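Local coordinates for Slr0280 protein (Synechocystis sp., PDB 5H3K) that is of unknown function but carries a phosphodiester glycosidase (NAGPA-type) domain, and so probably cleaves a sugar-phosphodiester linkage, at residues P311-P316 / N359-P364; G509-N514 / I564-G569; N514-G519 / A523-R528; R531-V536 / G559-I564; A546-V551 / L591-V596. One frame throughout, in Å; residues are numbered along the deposited sequence.

Interaction 1 (P311-P316 / N359-P364); sequences PLMANP and NWRSGP
Arg361 and Met313 reach for each other from opposite directions, and the first methylenes of Met313 end up against the flat guanidinium. Met313 CG sits over one face of that group, displaced toward its rim, 3.3 Å from Arg361 CZ. The edge of the same group is used for hydrogen bonding. Arg361 NH2 donates to Asn315 O at 3.2 Å with an N-H...O angle of 148°; the carbonyl oxygen lies in the guanidinium plane, and the donor approaches nearly end-on to the C=O. A second bond, Arg361 NH1 to Pro316 O, is weak and comes in obliquely at 3.2 Å. Bends at chi2 and chi3 (-75° and -53°) fold the arginine chain so that its head arrives at the turn that follows strand 307-313. Arg361 occupies a classic beta bulge: together with Ser362 it faces Val354 of strand 354-356, at the point where the chain turns a corner. Met313 also rests on Val354, so both partners touch that residue. Trading Arg361 for an alanine would probably leave the carbonyl oxygens of Asn315 and Pro316 without these donors and strip the cover from Met313 CG. Arg361 NH2 has a further, weak bond to Met318 O, while Ser362 OG turns to Gly352 O and Asn404 O.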
# COMPACT_ATOMS: atom_id res chain seq x y z
N PRO A 311 7.00 -7.14 5.85
CA PRO A 311 5.67 -6.71 6.26
C PRO A 311 5.79 -5.52 7.19
O PRO A 311 6.73 -5.44 8.00
CB PRO A 311 5.11 -7.94 7.02
CG PRO A 311 6.32 -8.70 7.47
CD PRO A 311 7.43 -8.40 6.49
N LEU A 312 4.86 -4.58 7.07
CA LEU A 312 4.90 -3.36 7.84
C LEU A 312 3.57 -3.18 8.52
O LEU A 312 2.53 -3.24 7.86
CB LEU A 312 5.16 -2.17 6.91
CG LEU A 312 6.43 -2.21 6.06
CD1 LEU A 312 6.47 -0.96 5.18
CD2 LEU A 312 7.66 -2.27 6.96
N MET A 313 3.59 -2.97 9.83
CA MET A 313 2.36 -2.73 10.58
C MET A 313 2.12 -1.25 10.76
O MET A 313 3.07 -0.48 10.89
CB MET A 313 2.45 -3.37 11.97
CG MET A 313 2.82 -4.80 11.93
SD MET A 313 1.48 -5.86 11.38
CE MET A 313 0.57 -6.12 12.89
N ALA A 314 0.84 -0.87 10.77
CA ALA A 314 0.41 0.52 10.96
C ALA A 314 1.08 1.14 12.18
O ALA A 314 1.56 2.28 12.15
CB ALA A 314 -1.09 0.59 11.11
N ASN A 315 1.05 0.39 13.28
CA ASN A 315 1.87 0.71 14.44
C ASN A 315 3.13 -0.15 14.39
O ASN A 315 3.07 -1.37 14.52
CB ASN A 315 1.07 0.49 15.73
CG ASN A 315 1.79 1.04 16.96
OD1 ASN A 315 2.96 0.74 17.18
ND2 ASN A 315 1.08 1.84 17.75
N PRO A 316 4.29 0.49 14.17
CA PRO A 316 5.51 -0.24 13.83
C PRO A 316 5.95 -1.24 14.90
O PRO A 316 6.71 -2.14 14.60
CB PRO A 316 6.55 0.87 13.65
CG PRO A 316 5.75 2.09 13.35
CD PRO A 316 4.50 1.95 14.18
N ASN A 359 9.97 -13.30 13.63
CA ASN A 359 9.16 -12.71 14.69
C ASN A 359 7.69 -12.61 14.25
O ASN A 359 7.36 -11.88 13.31
CB ASN A 359 9.71 -11.31 15.01
CG ASN A 359 8.97 -10.65 16.15
OD1 ASN A 359 8.66 -11.28 17.16
ND2 ASN A 359 8.68 -9.36 15.99
N TRP A 360 6.81 -13.33 14.94
CA TRP A 360 5.41 -13.38 14.55
C TRP A 360 4.59 -12.25 15.15
O TRP A 360 4.35 -12.20 16.36
CB TRP A 360 4.81 -14.74 14.93
CG TRP A 360 5.34 -15.82 14.05
CD1 TRP A 360 6.58 -16.38 14.10
CD2 TRP A 360 4.66 -16.43 12.94
NE1 TRP A 360 6.72 -17.32 13.10
CE2 TRP A 360 5.55 -17.37 12.38
CE3 TRP A 360 3.40 -16.27 12.37
CZ2 TRP A 360 5.21 -18.16 11.26
CZ3 TRP A 360 3.05 -17.06 11.28
CH2 TRP A 360 3.95 -17.99 10.74
N ARG A 361 4.19 -11.32 14.29
CA ARG A 361 3.39 -10.18 14.72
C ARG A 361 1.92 -10.58 14.86
O ARG A 361 1.20 -10.05 15.71
CB ARG A 361 3.54 -9.04 13.72
CG ARG A 361 4.98 -8.55 13.53
CD ARG A 361 5.48 -7.71 14.70
NE ARG A 361 4.59 -6.60 15.05
CZ ARG A 361 4.71 -5.34 14.60
NH1 ARG A 361 5.69 -5.02 13.76
NH2 ARG A 361 3.85 -4.41 14.99
N SER A 362 1.47 -11.50 14.01
CA SER A 362 0.09 -11.97 14.03
C SER A 362 0.05 -13.38 13.46
O SER A 362 0.75 -13.69 12.52
CB SER A 362 -0.78 -11.03 13.19
OG SER A 362 -2.15 -11.35 13.39
N GLY A 363 -0.74 -14.27 14.05
CA GLY A 363 -0.73 -15.65 13.61
C GLY A 363 -1.69 -15.94 12.47
O GLY A 363 -2.63 -15.18 12.25
N PRO A 364 -1.47 -17.06 11.75
CA PRO A 364 -2.35 -17.46 10.64
C PRO A 364 -3.72 -17.87 11.17
O PRO A 364 -3.84 -18.37 12.31
CB PRO A 364 -1.64 -18.70 10.06
CG PRO A 364 -0.32 -18.83 10.79
CD PRO A 364 -0.52 -18.13 12.10

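Interaction 2 (G509-N514 / I564-G569); sequences GRMVLN and ILQQLG
Met511 and Gln566 make nearly all of this small surface contact, which joins the edge strand 510-511 to the last turn of helix 558-567. The packing is carried by one methyl group. Met511 CE lies 3.2 Å from Gln566 OE1 and 3.8 Å from Gln566 CD, and it also comes within 4.1 Å of Gln566 CB, so the methyl is set against both the root and the amide of the glutamine. The two side chains cross at about a right angle. Met511 does not set out straight at the helix; bends at chi2 (-67°) and chi3 bring its methyl in. Gln566 has CG anti to the backbone N (chi1 -177°) and runs on extended toward the strand. Beyond Gln566, the methionine also packs on Ala562 and Gln563, about one turn back along the helix.

Polar groups play a looser part: Gln566 NE2 stands 4.2 Å from Gly509 O, a proximity rather than a bond. Backbone bonding belongs to the helix itself, whose C-terminal end is a Schellman motif. Gly569 N donates to Gln566 O at 3.0 Å; phi is positive here, and a CB would collide with the carbonyl O of Leu568, which calls for glycine. Chemically, then, strand and helix meet through a methyl resting against an amide oxygen, and the contact relies on shape and van der Waals attraction, with no directional bond from Met511 to the Gln566 amide.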
# COMPACT_ATOMS: atom_id res chain seq x y z
N GLY A 509 0.85 -22.07 -11.90
CA GLY A 509 0.18 -21.84 -13.16
C GLY A 509 -1.28 -22.21 -13.20
O GLY A 509 -1.97 -21.88 -14.16
N ARG A 510 -1.77 -22.91 -12.18
CA ARG A 510 -3.17 -23.32 -12.23
C ARG A 510 -4.12 -22.54 -11.31
O ARG A 510 -3.72 -22.03 -10.25
CB ARG A 510 -3.35 -24.85 -12.10
CG ARG A 510 -2.97 -25.46 -10.77
CD ARG A 510 -3.50 -26.90 -10.66
NE ARG A 510 -4.96 -26.94 -10.55
CZ ARG A 510 -5.62 -27.16 -9.41
NH1 ARG A 510 -4.96 -27.39 -8.28
NH2 ARG A 510 -6.95 -27.16 -9.41
N MET A 511 -5.37 -22.43 -11.75
CA MET A 511 -6.38 -21.70 -11.01
C MET A 511 -6.81 -22.56 -9.85
O MET A 511 -7.26 -23.69 -10.05
CB MET A 511 -7.58 -21.40 -11.90
CG MET A 511 -7.22 -20.60 -13.13
SD MET A 511 -6.70 -18.92 -12.70
CE MET A 511 -7.59 -17.99 -13.97
N VAL A 512 -6.64 -22.06 -8.63
CA VAL A 512 -6.90 -22.89 -7.45
C VAL A 512 -7.86 -22.26 -6.47
O VAL A 512 -8.01 -22.75 -5.35
CB VAL A 512 -5.59 -23.27 -6.70
CG1 VAL A 512 -4.70 -24.14 -7.58
CG2 VAL A 512 -4.84 -22.01 -6.25
N LEU A 513 -8.54 -21.19 -6.88
CA LEU A 513 -9.52 -20.52 -6.03
C LEU A 513 -10.50 -21.49 -5.35
O LEU A 513 -11.20 -22.26 -6.01
CB LEU A 513 -10.30 -19.46 -6.82
CG LEU A 513 -11.45 -18.75 -6.12
CD1 LEU A 513 -10.95 -17.95 -4.93
CD2 LEU A 513 -12.20 -17.82 -7.10
N ASN A 514 -10.51 -21.45 -4.03
CA ASN A 514 -11.46 -22.20 -3.23
C ASN A 514 -11.78 -21.37 -2.02
O ASN A 514 -11.26 -21.61 -0.92
CB ASN A 514 -10.92 -23.56 -2.81
CG ASN A 514 -11.92 -24.36 -1.97
OD1 ASN A 514 -13.03 -23.91 -1.71
ND2 ASN A 514 -11.52 -25.55 -1.55
N ILE A 564 -7.42 -11.94 -14.36
CA ILE A 564 -6.57 -10.78 -14.56
C ILE A 564 -5.10 -11.10 -14.26
O ILE A 564 -4.21 -10.77 -15.04
CB ILE A 564 -7.05 -9.56 -13.70
CG1 ILE A 564 -8.33 -8.97 -14.30
CG2 ILE A 564 -5.95 -8.50 -13.60
CD1 ILE A 564 -9.09 -8.02 -13.37
N LEU A 565 -4.87 -11.77 -13.13
CA LEU A 565 -3.51 -12.10 -12.69
C LEU A 565 -2.86 -13.12 -13.62
O LEU A 565 -1.67 -13.04 -13.91
CB LEU A 565 -3.53 -12.64 -11.25
CG LEU A 565 -3.93 -11.58 -10.21
CD1 LEU A 565 -4.35 -12.24 -8.91
CD2 LEU A 565 -2.81 -10.57 -9.97
N GLN A 566 -3.64 -14.09 -14.10
CA GLN A 566 -3.15 -15.03 -15.09
C GLN A 566 -2.70 -14.29 -16.36
O GLN A 566 -1.63 -14.57 -16.90
CB GLN A 566 -4.22 -16.07 -15.41
CG GLN A 566 -3.79 -17.14 -16.39
CD GLN A 566 -4.87 -18.18 -16.60
OE1 GLN A 566 -6.04 -17.85 -16.82
NE2 GLN A 566 -4.49 -19.45 -16.52
N GLN A 567 -3.51 -13.33 -16.80
CA GLN A 567 -3.15 -12.47 -17.94
C GLN A 567 -1.86 -11.66 -17.72
O GLN A 567 -1.13 -11.36 -18.66
CB GLN A 567 -4.31 -11.51 -18.25
CG GLN A 567 -5.36 -12.10 -19.16
CD GLN A 567 -4.82 -12.34 -20.55
OE1 GLN A 567 -4.49 -11.39 -21.27
NE2 GLN A 567 -4.68 -13.60 -20.93
N LEU A 568 -1.59 -11.31 -16.47
CA LEU A 568 -0.39 -10.56 -16.12
C LEU A 568 0.85 -11.43 -16.04
O LEU A 568 1.96 -10.93 -15.86
CB LEU A 568 -0.58 -9.84 -14.79
CG LEU A 568 -1.58 -8.69 -14.83
CD1 LEU A 568 -1.86 -8.18 -13.42
CD2 LEU A 568 -1.05 -7.59 -15.72
N GLY A 569 0.66 -12.74 -16.15
CA GLY A 569 1.77 -13.68 -16.17
C GLY A 569 2.06 -14.30 -14.82
O GLY A 569 3.15 -14.84 -14.59

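Interaction 3 (N514-G519 / A523-R528); sequences NATGEG and AFQQQR
Gln525 reaches from helix 522-526 to the loop before it and gives a hydrogen bond to Thr516: NE2 to OG1, 2.9 Å, almost straight at 167°. The hydroxyl oxygen lies in the amide plane, and the two side chains cross at about a right angle. Thr516 presents it with OG1 anti to the carbonyl carbon (chi1 -71°). The same Gln525 NE2 also bonds to Phe520 O, which helps to settle how the amide is turned.

Apolar contact comes from Ala515, whose CB presses on the stem and head of the glutamine, 3.5 Å from Gln525 CD.

A water bridges the polar atoms. It accepts from Thr516 N at 3.0 Å and donates weakly to Asn514 OD1 and to Gln525 OE1.

Inside the loop, Asn514 OD1 accepts from Gly517 N at 2.9 Å, the donor standing above the carbonyl plane. Further along the loop, Glu518 OE2 forms a salt bridge to Arg383, tying the loop to strand 379-392.

An asparagine oxygen taking the backbone N three residues on is an Asx motif, and it overlaps the type I beta turn from Thr516 to Gly519.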
# COMPACT_ATOMS: atom_id res chain seq x y z
N ASN A 514 -10.51 -21.45 -4.03
CA ASN A 514 -11.46 -22.20 -3.23
C ASN A 514 -11.78 -21.37 -2.02
O ASN A 514 -11.26 -21.61 -0.92
CB ASN A 514 -10.92 -23.56 -2.81
CG ASN A 514 -11.92 -24.36 -1.97
OD1 ASN A 514 -13.03 -23.91 -1.71
ND2 ASN A 514 -11.52 -25.55 -1.55
N ALA A 515 -12.62 -20.36 -2.22
CA ALA A 515 -12.89 -19.40 -1.16
C ALA A 515 -13.64 -20.06 -0.00
O ALA A 515 -13.45 -19.69 1.16
CB ALA A 515 -13.65 -18.21 -1.69
N THR A 516 -14.49 -21.04 -0.31
CA THR A 516 -15.26 -21.68 0.76
C THR A 516 -14.32 -22.47 1.66
O THR A 516 -14.47 -22.48 2.89
CB THR A 516 -16.37 -22.59 0.20
OG1 THR A 516 -17.40 -21.76 -0.37
CG2 THR A 516 -16.98 -23.47 1.30
N GLY A 517 -13.33 -23.12 1.04
CA GLY A 517 -12.34 -23.91 1.76
C GLY A 517 -11.51 -23.07 2.71
O GLY A 517 -11.07 -23.55 3.76
N GLU A 518 -11.30 -21.81 2.34
CA GLU A 518 -10.54 -20.89 3.18
C GLU A 518 -11.43 -20.08 4.12
O GLU A 518 -10.99 -19.09 4.72
CB GLU A 518 -9.69 -19.96 2.31
CG GLU A 518 -8.59 -20.68 1.54
CD GLU A 518 -7.60 -19.73 0.89
OE1 GLU A 518 -7.35 -18.64 1.47
OE2 GLU A 518 -7.07 -20.06 -0.19
N GLY A 519 -12.70 -20.47 4.24
CA GLY A 519 -13.60 -19.86 5.21
C GLY A 519 -14.16 -18.48 4.88
O GLY A 519 -14.59 -17.75 5.78
N ALA A 523 -21.27 -13.88 1.02
CA ALA A 523 -21.30 -12.46 0.67
C ALA A 523 -19.96 -12.00 0.09
O ALA A 523 -19.91 -11.27 -0.90
CB ALA A 523 -21.67 -11.63 1.89
N PHE A 524 -18.87 -12.42 0.73
CA PHE A 524 -17.53 -12.08 0.25
C PHE A 524 -17.33 -12.64 -1.15
O PHE A 524 -16.79 -11.97 -2.03
CB PHE A 524 -16.48 -12.63 1.22
CG PHE A 524 -15.06 -12.26 0.86
CD1 PHE A 524 -14.29 -13.09 0.05
CD2 PHE A 524 -14.49 -11.08 1.34
CE1 PHE A 524 -12.98 -12.76 -0.27
CE2 PHE A 524 -13.18 -10.74 1.02
CZ PHE A 524 -12.43 -11.57 0.22
N GLN A 525 -17.80 -13.86 -1.36
CA GLN A 525 -17.58 -14.54 -2.63
C GLN A 525 -18.32 -13.96 -3.83
O GLN A 525 -17.88 -14.14 -4.96
CB GLN A 525 -17.90 -16.03 -2.51
CG GLN A 525 -16.93 -16.78 -1.63
CD GLN A 525 -17.18 -18.28 -1.60
OE1 GLN A 525 -17.25 -18.93 -2.66
NE2 GLN A 525 -17.31 -18.84 -0.40
N GLN A 526 -19.44 -13.29 -3.61
CA GLN A 526 -20.18 -12.78 -4.76
C GLN A 526 -19.96 -11.28 -4.96
O GLN A 526 -20.51 -10.66 -5.85
CB GLN A 526 -21.67 -13.12 -4.65
CG GLN A 526 -22.31 -12.72 -3.34
CD GLN A 526 -23.63 -13.44 -3.09
OE1 GLN A 526 -23.77 -14.63 -3.40
NE2 GLN A 526 -24.60 -12.72 -2.52
N GLN A 527 -19.09 -10.73 -4.13
CA GLN A 527 -18.81 -9.31 -4.17
C GLN A 527 -17.93 -8.91 -5.38
O GLN A 527 -17.00 -9.64 -5.75
CB GLN A 527 -18.15 -8.94 -2.85
CG GLN A 527 -17.80 -7.50 -2.64
CD GLN A 527 -17.26 -7.28 -1.24
OE1 GLN A 527 -16.52 -8.12 -0.71
NE2 GLN A 527 -17.62 -6.16 -0.63
N ARG A 528 -18.24 -7.77 -5.99
CA ARG A 528 -17.38 -7.13 -6.99
C ARG A 528 -16.68 -5.93 -6.33
O ARG A 528 -17.34 -5.09 -5.73
CB ARG A 528 -18.22 -6.63 -8.17
CG ARG A 528 -18.34 -7.61 -9.31
CD ARG A 528 -19.00 -8.88 -8.89
NE ARG A 528 -19.15 -9.80 -10.01
CZ ARG A 528 -19.73 -11.00 -9.90
NH1 ARG A 528 -19.84 -11.79 -10.96
NH2 ARG A 528 -20.19 -11.39 -8.72
O HOH W 1 -15.51 -21.92 -2.98

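Interaction 4 (R531-V536 / G559-I564); sequences RSAIAV and GEFAQI
Strand 531-536 and helix 559-564 run at 46° to each other, their axes approaching to 10.2 Å, with Arg531 and Phe561 the nearest pair of CA atoms. The helix lies on the face of the antiparallel sheet in which 531-536 is flanked by strands 542-547 and 572-576, and Phe561 fills the space between.

The phenyl ring is the centre of the contact. Arg531 CB stands over the middle of one face, 3.3 Å from the centroid and 6° off the normal, a CH-pi contact. Arg531 CG follows it over the ring, 3.8 Å from Phe561 CG. At the rim, Ser532 O lies near the ring plane, 3.4 Å from Phe561 CE2. Ala533 CB touches the same corner obliquely, 3.5 Å from Phe561 CE2. With its CG anti to the backbone N (chi1 -168°), Phe561 drops from the helix toward the strand. The charged end of Arg531 leads away, and its NE bonds to Ala556 O.

Cutting Phe561 back to an alanine is likely to open a gap between helix and sheet and leave Arg531 CB and Ala533 CB without their apolar partner. Chemically the contact is almost wholly apolar: the aliphatic root of a buried arginine serves as a hydrocarbon surface for the ring, while NE and NH2 find their partners beyond the interface.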
# COMPACT_ATOMS: atom_id res chain seq x y z
N ARG A 531 -9.37 -4.73 -5.96
CA ARG A 531 -8.56 -5.87 -5.50
C ARG A 531 -7.06 -5.56 -5.41
O ARG A 531 -6.53 -4.72 -6.16
CB ARG A 531 -8.75 -7.08 -6.43
CG ARG A 531 -10.21 -7.50 -6.64
CD ARG A 531 -10.81 -8.18 -5.40
NE ARG A 531 -12.20 -8.51 -5.67
CZ ARG A 531 -13.05 -9.03 -4.79
NH1 ARG A 531 -12.65 -9.31 -3.55
NH2 ARG A 531 -14.31 -9.28 -5.16
N SER A 532 -6.40 -6.23 -4.47
CA SER A 532 -4.94 -6.17 -4.34
C SER A 532 -4.40 -7.59 -4.40
O SER A 532 -5.07 -8.54 -3.97
CB SER A 532 -4.52 -5.53 -3.01
OG SER A 532 -4.89 -4.17 -2.95
N ALA A 533 -3.20 -7.77 -4.94
CA ALA A 533 -2.57 -9.08 -4.93
C ALA A 533 -1.07 -8.97 -4.87
O ALA A 533 -0.49 -7.93 -5.23
CB ALA A 533 -3.00 -9.92 -6.16
N ILE A 534 -0.44 -10.05 -4.41
CA ILE A 534 0.99 -10.24 -4.60
C ILE A 534 1.19 -11.54 -5.36
O ILE A 534 0.56 -12.56 -5.05
CB ILE A 534 1.79 -10.23 -3.27
CG1 ILE A 534 3.28 -10.45 -3.56
CG2 ILE A 534 1.24 -11.27 -2.27
CD1 ILE A 534 4.17 -10.06 -2.41
N ALA A 535 2.04 -11.50 -6.38
CA ALA A 535 2.24 -12.65 -7.24
C ALA A 535 3.69 -12.78 -7.62
O ALA A 535 4.49 -11.84 -7.44
CB ALA A 535 1.37 -12.52 -8.49
N VAL A 536 4.05 -13.95 -8.13
CA VAL A 536 5.36 -14.10 -8.76
C VAL A 536 5.18 -14.60 -10.20
O VAL A 536 4.31 -15.43 -10.46
CB VAL A 536 6.31 -15.02 -7.96
CG1 VAL A 536 6.51 -14.49 -6.55
CG2 VAL A 536 5.76 -16.44 -7.91
N GLY A 559 -13.00 -14.58 -9.15
CA GLY A 559 -12.67 -15.33 -10.34
C GLY A 559 -12.09 -14.46 -11.45
O GLY A 559 -11.13 -14.85 -12.13
N GLU A 560 -12.71 -13.30 -11.65
CA GLU A 560 -12.21 -12.32 -12.61
C GLU A 560 -10.81 -11.84 -12.26
O GLU A 560 -9.96 -11.70 -13.13
CB GLU A 560 -13.18 -11.14 -12.74
CG GLU A 560 -14.46 -11.53 -13.48
CD GLU A 560 -15.57 -10.49 -13.38
OE1 GLU A 560 -15.57 -9.70 -12.41
OE2 GLU A 560 -16.46 -10.48 -14.28
N PHE A 561 -10.58 -11.58 -10.97
CA PHE A 561 -9.27 -11.12 -10.53
C PHE A 561 -8.21 -12.20 -10.80
O PHE A 561 -7.11 -11.89 -11.24
CB PHE A 561 -9.30 -10.71 -9.05
CG PHE A 561 -8.06 -9.96 -8.60
CD1 PHE A 561 -7.51 -8.95 -9.39
CD2 PHE A 561 -7.48 -10.24 -7.37
CE1 PHE A 561 -6.37 -8.25 -8.97
CE2 PHE A 561 -6.35 -9.54 -6.94
CZ PHE A 561 -5.79 -8.55 -7.74
N ALA A 562 -8.55 -13.47 -10.56
CA ALA A 562 -7.66 -14.58 -10.90
C ALA A 562 -7.32 -14.60 -12.39
O ALA A 562 -6.17 -14.83 -12.78
CB ALA A 562 -8.26 -15.90 -10.47
N GLN A 563 -8.31 -14.34 -13.23
CA GLN A 563 -8.08 -14.26 -14.66
C GLN A 563 -7.20 -13.08 -15.01
O GLN A 563 -6.31 -13.19 -15.87
CB GLN A 563 -9.42 -14.21 -15.41
CG GLN A 563 -10.26 -15.47 -15.23
CD GLN A 563 -11.61 -15.40 -15.93
OE1 GLN A 563 -12.11 -14.31 -16.24
NE2 GLN A 563 -12.21 -16.56 -16.19
N ILE A 564 -7.42 -11.94 -14.36
CA ILE A 564 -6.57 -10.78 -14.56
C ILE A 564 -5.10 -11.10 -14.26
O ILE A 564 -4.21 -10.77 -15.04
CB ILE A 564 -7.05 -9.56 -13.70
CG1 ILE A 564 -8.33 -8.97 -14.30
CG2 ILE A 564 -5.95 -8.50 -13.60
CD1 ILE A 564 -9.09 -8.02 -13.37

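Interaction 5 (A546-V551 / L591-V596); sequences ASHNRV and LDRSPV
His548 and Asp592 form a His-carboxylate hydrogen bond that ties the residue just after strand 542-547 to the loop after strand 589-590. This is the tight part of the contact. His548 NE2 donates to Asp592 OD2 at 2.8 Å with an angle of 156°; the oxygen lies in the ring plane and is met on its anti side, and ring and carboxylate planes are nearly aligned. Both groups have second partners as well. His548 ND1 bonds to Ser530 OG, and Asp592 OD1 takes Leu584 N, so each ring nitrogen and each carboxylate oxygen has a partner. Asp592 CG sits between the backbone N and the carbonyl carbon (chi1 63°), which turns OD2 toward the histidine. Ala546 CB also packs on Asp592 CB at 3.9 Å.

The looser side is Arg593. Its guanidinium is set steeply to the imidazole, the planes 73° apart, and is not bonded to it; NH1 is taken by Thr582 O and Gly579 O, and NE by Thr597 OG1. What it offers the histidine is one face, toward whose rim the ring edge points, with His548 CE1 3.5 Å from Arg593 NH1.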
# COMPACT_ATOMS: atom_id res chain seq x y z
N ALA A 546 -2.80 -3.75 -8.15
CA ALA A 546 -4.02 -3.06 -7.69
C ALA A 546 -4.95 -2.85 -8.87
O ALA A 546 -4.54 -2.26 -9.89
CB ALA A 546 -3.67 -1.70 -7.04
N SER A 547 -6.19 -3.31 -8.75
CA SER A 547 -7.20 -3.12 -9.79
C SER A 547 -8.44 -2.46 -9.21
O SER A 547 -8.78 -2.66 -8.04
CB SER A 547 -7.59 -4.45 -10.45
OG SER A 547 -8.28 -5.28 -9.53
N HIS A 548 -9.13 -1.66 -10.01
CA HIS A 548 -10.37 -1.06 -9.53
C HIS A 548 -11.54 -1.42 -10.44
O HIS A 548 -11.72 -2.60 -10.74
CB HIS A 548 -10.17 0.44 -9.27
CG HIS A 548 -9.15 0.70 -8.19
ND1 HIS A 548 -9.45 0.61 -6.85
CD2 HIS A 548 -7.83 1.00 -8.27
CE1 HIS A 548 -8.36 0.86 -6.14
NE2 HIS A 548 -7.37 1.10 -6.97
N ASN A 549 -12.34 -0.45 -10.86
CA ASN A 549 -13.51 -0.78 -11.68
C ASN A 549 -13.10 -1.04 -13.12
O ASN A 549 -12.19 -0.39 -13.64
CB ASN A 549 -14.52 0.38 -11.68
CG ASN A 549 -15.19 0.56 -10.33
OD1 ASN A 549 -16.33 0.15 -10.14
ND2 ASN A 549 -14.48 1.17 -9.40
N ARG A 550 -13.78 -2.00 -13.75
CA ARG A 550 -13.60 -2.20 -15.18
C ARG A 550 -14.19 -0.99 -15.91
O ARG A 550 -15.03 -0.26 -15.35
CB ARG A 550 -14.25 -3.50 -15.65
CG ARG A 550 -15.78 -3.42 -15.83
CD ARG A 550 -16.41 -4.80 -15.80
NE ARG A 550 -16.40 -5.39 -14.46
CZ ARG A 550 -16.53 -6.69 -14.19
NH1 ARG A 550 -16.50 -7.12 -12.94
NH2 ARG A 550 -16.69 -7.56 -15.18
N VAL A 551 -13.73 -0.75 -17.13
CA VAL A 551 -14.27 0.36 -17.92
C VAL A 551 -15.77 0.16 -18.07
O VAL A 551 -16.22 -0.85 -18.62
CB VAL A 551 -13.58 0.48 -19.30
CG1 VAL A 551 -14.23 1.58 -20.13
CG2 VAL A 551 -12.08 0.75 -19.12
N LEU A 591 -0.36 5.26 -6.33
CA LEU A 591 -0.36 5.17 -7.79
C LEU A 591 -1.74 4.92 -8.36
O LEU A 591 -2.04 5.32 -9.48
CB LEU A 591 0.55 4.02 -8.25
CG LEU A 591 2.06 4.11 -7.98
CD1 LEU A 591 2.77 2.95 -8.66
CD2 LEU A 591 2.58 5.44 -8.50
N ASP A 592 -2.58 4.23 -7.58
CA ASP A 592 -3.76 3.57 -8.12
C ASP A 592 -5.09 4.26 -7.85
O ASP A 592 -6.09 3.95 -8.49
CB ASP A 592 -3.85 2.16 -7.54
CG ASP A 592 -4.02 2.17 -6.02
OD1 ASP A 592 -3.16 2.75 -5.32
OD2 ASP A 592 -5.03 1.62 -5.52
N ARG A 593 -5.12 5.16 -6.86
CA ARG A 593 -6.35 5.85 -6.50
C ARG A 593 -6.00 7.13 -5.77
O ARG A 593 -4.86 7.31 -5.33
CB ARG A 593 -7.23 4.97 -5.60
CG ARG A 593 -6.70 4.81 -4.16
CD ARG A 593 -7.33 3.61 -3.44
NE ARG A 593 -8.78 3.67 -3.46
CZ ARG A 593 -9.61 2.66 -3.18
NH1 ARG A 593 -9.13 1.49 -2.81
NH2 ARG A 593 -10.93 2.84 -3.27
N SER A 594 -6.98 8.02 -5.63
CA SER A 594 -6.75 9.24 -4.85
C SER A 594 -6.67 8.92 -3.37
O SER A 594 -7.44 8.10 -2.86
CB SER A 594 -7.87 10.26 -5.08
OG SER A 594 -7.77 10.79 -6.38
N PRO A 595 -5.72 9.57 -2.66
CA PRO A 595 -5.54 9.31 -1.22
C PRO A 595 -6.82 9.41 -0.42
O PRO A 595 -6.99 8.61 0.50
CB PRO A 595 -4.55 10.40 -0.80
CG PRO A 595 -3.71 10.61 -2.05
CD PRO A 595 -4.72 10.51 -3.19
N VAL A 596 -7.73 10.32 -0.76
CA VAL A 596 -8.99 10.44 0.01
C VAL A 596 -9.88 9.19 -0.03
O VAL A 596 -10.70 8.99 0.86
CB VAL A 596 -9.85 11.68 -0.39
CG1 VAL A 596 -9.08 12.96 -0.12
CG2 VAL A 596 -10.30 11.58 -1.85

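From the N terminus, interaction 1 comes first, closing a loop between strand 307-313 and strand 359-362 well before the others begin. Interaction 2 then closes the long loop from strand 510-511 to helix 558-567. Nested inside it lie interaction 3, a local contact between helix 522-526 and the loop that precedes it, and interaction 4, which sets helix 558-567 on strand 531-536. Interactions 2 and 4 share Ile564 and touch directly. Interaction 5 crosses both: it starts on strand 542-547, within their loops, and ends at 591-596, beyond them. It meets interaction 4 through the Glu560–Arg550 salt bridge, so helix, sheet and late loop are joined.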